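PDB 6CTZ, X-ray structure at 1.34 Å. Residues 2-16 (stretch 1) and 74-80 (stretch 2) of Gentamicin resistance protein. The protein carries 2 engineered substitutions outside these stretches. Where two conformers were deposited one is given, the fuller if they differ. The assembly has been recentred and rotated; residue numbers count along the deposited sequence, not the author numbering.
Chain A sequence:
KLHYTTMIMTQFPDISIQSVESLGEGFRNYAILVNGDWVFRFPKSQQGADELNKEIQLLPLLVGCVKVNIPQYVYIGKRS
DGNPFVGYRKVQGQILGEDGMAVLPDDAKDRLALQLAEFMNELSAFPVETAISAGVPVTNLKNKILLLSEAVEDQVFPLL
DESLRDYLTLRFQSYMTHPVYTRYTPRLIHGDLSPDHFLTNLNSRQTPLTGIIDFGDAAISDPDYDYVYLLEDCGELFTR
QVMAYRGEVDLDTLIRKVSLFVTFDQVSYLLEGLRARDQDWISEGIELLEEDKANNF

Stretch 1 2-16: LHYTTMIMTQFPDIS
Stretch 2 74-80: VYIGKRS

A helix that packs against a strand can bond to it without sharing a sheet, one side chain doing what a neighbouring strand's backbone might otherwise do. The gentamicin resistance protein offers a compact example. Residues 2-11 form a helix, held by i to i+4 bonds such as Ile-8 N to Tyr-4 O (3.0 Å) and Phe-12 N to Ile-8 O (2.9 Å). Phe-12 leaves helical geometry (phi/psi -130/88) and opens a type I turn to Ile-15, closed by Ile-15 N to Phe-12 O at 3.1 Å. Against it lies the extended segment from Tyr-75 (-112/125) through Ile-76 (-122/108) and Gly-77 (-110/179) to Lys-78 (-142/133), before the chain turns a corner at Arg-79. The register descends along the strand as it ascends along the helix, though the two cross obliquely: CA atoms pair Met-7 with Arg-79 at 7.6 Å, Gln-11 with Gly-77 at 6.7 Å and Phe-12 with Tyr-75 at 7.5 Å. The contact buries 489 Å², both sides summed.

Hydrogen bonding centres on an amide that mimics a backbone partner. Gln-11 (chi1 m, chi2 t, chi3 32°) receives Lys-78 N on OE1 at 2.9 Å and a nearly straight 163°, while its NE2 donates to Lys-78 O at 2.8 Å and 146°. One side chain thus satisfies both polar backbone atoms of a single residue. At the turn, Tyr-75 OH donates to Asp-14 OD2 at 2.7 Å, with Asp-14 in the p rotamer.

Apolar packing lies between these bonds. Phe-12 and Tyr-75, both m at chi1 with chi2 -61° and -69°, set their rings obliquely, centroids 5.0 Å apart and planes at 53°. Tyr-75 CB sits over the Phe-12 face, 3.8 Å from the ring centroid, and Ile-15 CD1 (chi1 m, chi2 t) lies 3.7 Å from the Tyr-75 ring centroid, almost along its normal; both are CH-pi contacts. The edge of Phe-12 meets the strand backbone, CZ lying 3.6 Å from Gly-77 N. Glycine leaves room here: an ideal CB on Gly-77 would fall 3.0 Å from Gln-11 OE1, a clash, and 3.2 Å from Phe-12 CZ.

Towards the start of the helix, Arg-79 (chi1 m, chi2 t, chi3 p, chi4 123°) extends its guanidinium among three side chains. Met-7 (m, t, m) places CE over one face, 3.8 Å from Arg-79 NH2, and Tyr-4 (chi1 m, chi2 -85°) brings CE1 to 4.3 Å from Arg-79 NH1. His-3 (chi1 t, chi2 55°) brings NE2 within 2.6 Å of Arg-79 NH2, edge to edge, but the angle is too poor for a hydrogen bond.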

# COMPACT_ATOMS: atom_id res chain seq x y z
N LEU A 2 -12.55 -15.49 21.21
CA LEU A 2 -13.95 -15.37 21.61
C LEU A 2 -14.45 -13.94 21.51
O LEU A 2 -15.65 -13.71 21.32
CB LEU A 2 -14.11 -15.89 23.05
CG LEU A 2 -15.50 -15.93 23.68
CD1 LEU A 2 -16.43 -16.82 22.87
CD2 LEU A 2 -15.39 -16.42 25.11
N HIS A 3 -13.54 -12.99 21.56
CA HIS A 3 -13.90 -11.59 21.47
C HIS A 3 -14.42 -11.25 20.05
O HIS A 3 -15.49 -10.70 19.86
CB HIS A 3 -12.69 -10.74 21.81
CG HIS A 3 -12.88 -9.27 21.58
ND1 HIS A 3 -13.91 -8.56 22.14
CD2 HIS A 3 -12.18 -8.39 20.84
CE1 HIS A 3 -13.85 -7.31 21.75
NE2 HIS A 3 -12.81 -7.18 20.95
N TYR A 4 -13.64 -11.63 19.07
CA TYR A 4 -14.06 -11.35 17.70
C TYR A 4 -15.23 -12.23 17.28
O TYR A 4 -16.14 -11.77 16.58
CB TYR A 4 -12.87 -11.50 16.75
CG TYR A 4 -11.73 -10.59 17.10
CD1 TYR A 4 -11.70 -9.28 16.64
CD2 TYR A 4 -10.69 -11.02 17.91
CE1 TYR A 4 -10.65 -8.43 16.97
CE2 TYR A 4 -9.64 -10.18 18.25
CZ TYR A 4 -9.63 -8.89 17.78
OH TYR A 4 -8.58 -8.06 18.12
N THR A 5 -15.22 -13.50 17.70
CA THR A 5 -16.30 -14.41 17.29
C THR A 5 -17.64 -13.98 17.87
O THR A 5 -18.68 -14.11 17.21
CB THR A 5 -15.96 -15.85 17.68
OG1 THR A 5 -15.87 -15.95 19.10
CG2 THR A 5 -14.63 -16.25 17.06
N THR A 6 -17.64 -13.45 19.10
CA THR A 6 -18.90 -13.01 19.69
C THR A 6 -19.47 -11.81 18.94
O THR A 6 -20.68 -11.77 18.67
CB THR A 6 -18.71 -12.69 21.17
OG1 THR A 6 -18.28 -13.87 21.84
CG2 THR A 6 -20.02 -12.22 21.79
N MET A 7 -18.63 -10.85 18.56
CA MET A 7 -19.11 -9.72 17.77
C MET A 7 -19.69 -10.20 16.45
O MET A 7 -20.76 -9.75 16.03
CB MET A 7 -17.98 -8.73 17.51
CG MET A 7 -17.65 -7.86 18.70
SD MET A 7 -16.56 -6.50 18.25
CE MET A 7 -15.03 -7.39 17.96
N ILE A 8 -18.99 -11.12 15.78
CA ILE A 8 -19.45 -11.60 14.48
C ILE A 8 -20.80 -12.30 14.61
O ILE A 8 -21.75 -12.01 13.88
CB ILE A 8 -18.38 -12.52 13.86
CG1 ILE A 8 -17.12 -11.73 13.51
CG2 ILE A 8 -18.93 -13.20 12.62
CD1 ILE A 8 -15.96 -12.61 13.13
N MET A 9 -20.91 -13.21 15.57
CA MET A 9 -22.14 -13.99 15.64
C MET A 9 -23.32 -13.18 16.16
O MET A 9 -24.45 -13.42 15.74
CB MET A 9 -21.91 -15.28 16.43
CG MET A 9 -21.06 -16.24 15.64
SD MET A 9 -21.06 -17.89 16.31
CE MET A 9 -20.16 -17.63 17.84
N THR A 10 -23.07 -12.23 17.07
CA THR A 10 -24.14 -11.34 17.53
C THR A 10 -24.74 -10.57 16.37
O THR A 10 -25.97 -10.46 16.23
CB THR A 10 -23.59 -10.37 18.56
OG1 THR A 10 -23.21 -11.08 19.74
CG2 THR A 10 -24.63 -9.31 18.91
N GLN A 11 -23.89 -10.01 15.51
CA GLN A 11 -24.34 -9.09 14.48
C GLN A 11 -24.77 -9.77 13.19
O GLN A 11 -25.51 -9.16 12.42
CB GLN A 11 -23.27 -8.03 14.22
CG GLN A 11 -22.90 -7.32 15.51
CD GLN A 11 -21.89 -6.21 15.33
OE1 GLN A 11 -21.84 -5.55 14.30
NE2 GLN A 11 -21.08 -6.01 16.36
N PHE A 12 -24.34 -11.01 12.94
CA PHE A 12 -24.61 -11.67 11.66
C PHE A 12 -25.19 -13.05 11.92
O PHE A 12 -24.46 -14.04 12.01
CB PHE A 12 -23.35 -11.72 10.80
CG PHE A 12 -22.68 -10.39 10.68
CD1 PHE A 12 -23.34 -9.32 10.10
CD2 PHE A 12 -21.40 -10.19 11.20
CE1 PHE A 12 -22.73 -8.08 10.01
CE2 PHE A 12 -20.79 -8.95 11.10
CZ PHE A 12 -21.46 -7.90 10.51
N PRO A 13 -26.52 -13.15 12.05
CA PRO A 13 -27.14 -14.43 12.40
C PRO A 13 -26.94 -15.53 11.38
O PRO A 13 -27.20 -16.69 11.70
CB PRO A 13 -28.63 -14.08 12.54
CG PRO A 13 -28.64 -12.60 12.83
CD PRO A 13 -27.49 -12.05 12.02
N ASP A 14 -26.51 -15.21 10.16
CA ASP A 14 -26.30 -16.24 9.15
C ASP A 14 -24.91 -16.85 9.20
O ASP A 14 -24.60 -17.72 8.38
CB ASP A 14 -26.61 -15.70 7.74
CG ASP A 14 -25.80 -14.47 7.39
OD1 ASP A 14 -25.46 -13.70 8.31
OD2 ASP A 14 -25.52 -14.28 6.19
N ILE A 15 -24.06 -16.43 10.14
CA ILE A 15 -22.71 -16.96 10.26
C ILE A 15 -22.66 -17.87 11.48
O ILE A 15 -22.79 -17.41 12.62
CB ILE A 15 -21.67 -15.85 10.36
CG1 ILE A 15 -21.71 -14.99 9.10
CG2 ILE A 15 -20.27 -16.43 10.58
CD1 ILE A 15 -20.86 -13.79 9.19
N SER A 16 -22.47 -19.17 11.24
CA SER A 16 -22.21 -20.14 12.30
C SER A 16 -20.73 -20.49 12.22
O SER A 16 -20.27 -21.02 11.21
CB SER A 16 -23.05 -21.40 12.11
OG SER A 16 -22.70 -22.38 13.07
N VAL A 74 -19.49 -7.96 2.37
CA VAL A 74 -20.85 -8.46 2.49
C VAL A 74 -21.41 -8.17 3.87
O VAL A 74 -22.61 -7.89 4.02
CB VAL A 74 -20.85 -9.98 2.19
CG1 VAL A 74 -22.18 -10.64 2.57
CG2 VAL A 74 -20.52 -10.21 0.72
N TYR A 75 -20.56 -8.22 4.89
CA TYR A 75 -20.96 -8.02 6.27
C TYR A 75 -20.36 -6.72 6.75
O TYR A 75 -19.14 -6.51 6.63
CB TYR A 75 -20.48 -9.19 7.12
CG TYR A 75 -21.13 -10.49 6.69
CD1 TYR A 75 -22.48 -10.71 6.92
CD2 TYR A 75 -20.40 -11.49 6.06
CE1 TYR A 75 -23.09 -11.88 6.52
CE2 TYR A 75 -21.00 -12.67 5.66
CZ TYR A 75 -22.35 -12.86 5.89
OH TYR A 75 -22.96 -14.03 5.48
N ILE A 76 -21.20 -5.82 7.25
CA ILE A 76 -20.74 -4.52 7.74
C ILE A 76 -21.18 -4.43 9.19
O ILE A 76 -22.38 -4.34 9.48
CB ILE A 76 -21.26 -3.36 6.90
CG1 ILE A 76 -20.76 -3.51 5.45
CG2 ILE A 76 -20.78 -2.04 7.48
CD1 ILE A 76 -21.07 -2.34 4.55
N GLY A 77 -20.22 -4.52 10.11
CA GLY A 77 -20.48 -4.52 11.52
C GLY A 77 -20.01 -3.25 12.21
O GLY A 77 -19.43 -2.34 11.60
N LYS A 78 -20.26 -3.21 13.51
CA LYS A 78 -19.94 -2.08 14.35
C LYS A 78 -19.44 -2.53 15.70
O LYS A 78 -20.03 -3.39 16.29
CB LYS A 78 -21.26 -1.32 14.55
CG LYS A 78 -21.16 0.08 15.00
CD LYS A 78 -22.46 0.77 14.71
CE LYS A 78 -23.47 0.47 15.77
NZ LYS A 78 -24.38 -0.63 15.38
N ARG A 79 -18.37 -1.97 16.19
CA ARG A 79 -17.90 -2.26 17.54
C ARG A 79 -18.62 -1.34 18.53
O ARG A 79 -18.92 -1.72 19.61
CB ARG A 79 -16.44 -1.97 17.72
CG ARG A 79 -15.57 -2.90 16.99
CD ARG A 79 -14.17 -2.59 17.34
NE ARG A 79 -13.87 -3.37 18.47
CZ ARG A 79 -12.90 -4.23 18.54
NH1 ARG A 79 -12.13 -4.40 17.53
NH2 ARG A 79 -12.75 -4.92 19.63
N SER A 80 -18.87 -0.13 18.09
CA SER A 80 -19.49 0.92 18.85
C SER A 80 -19.57 2.09 17.90
O SER A 80 -19.10 1.98 16.83
CB SER A 80 -18.70 1.26 20.09
OG SER A 80 -17.50 1.82 19.73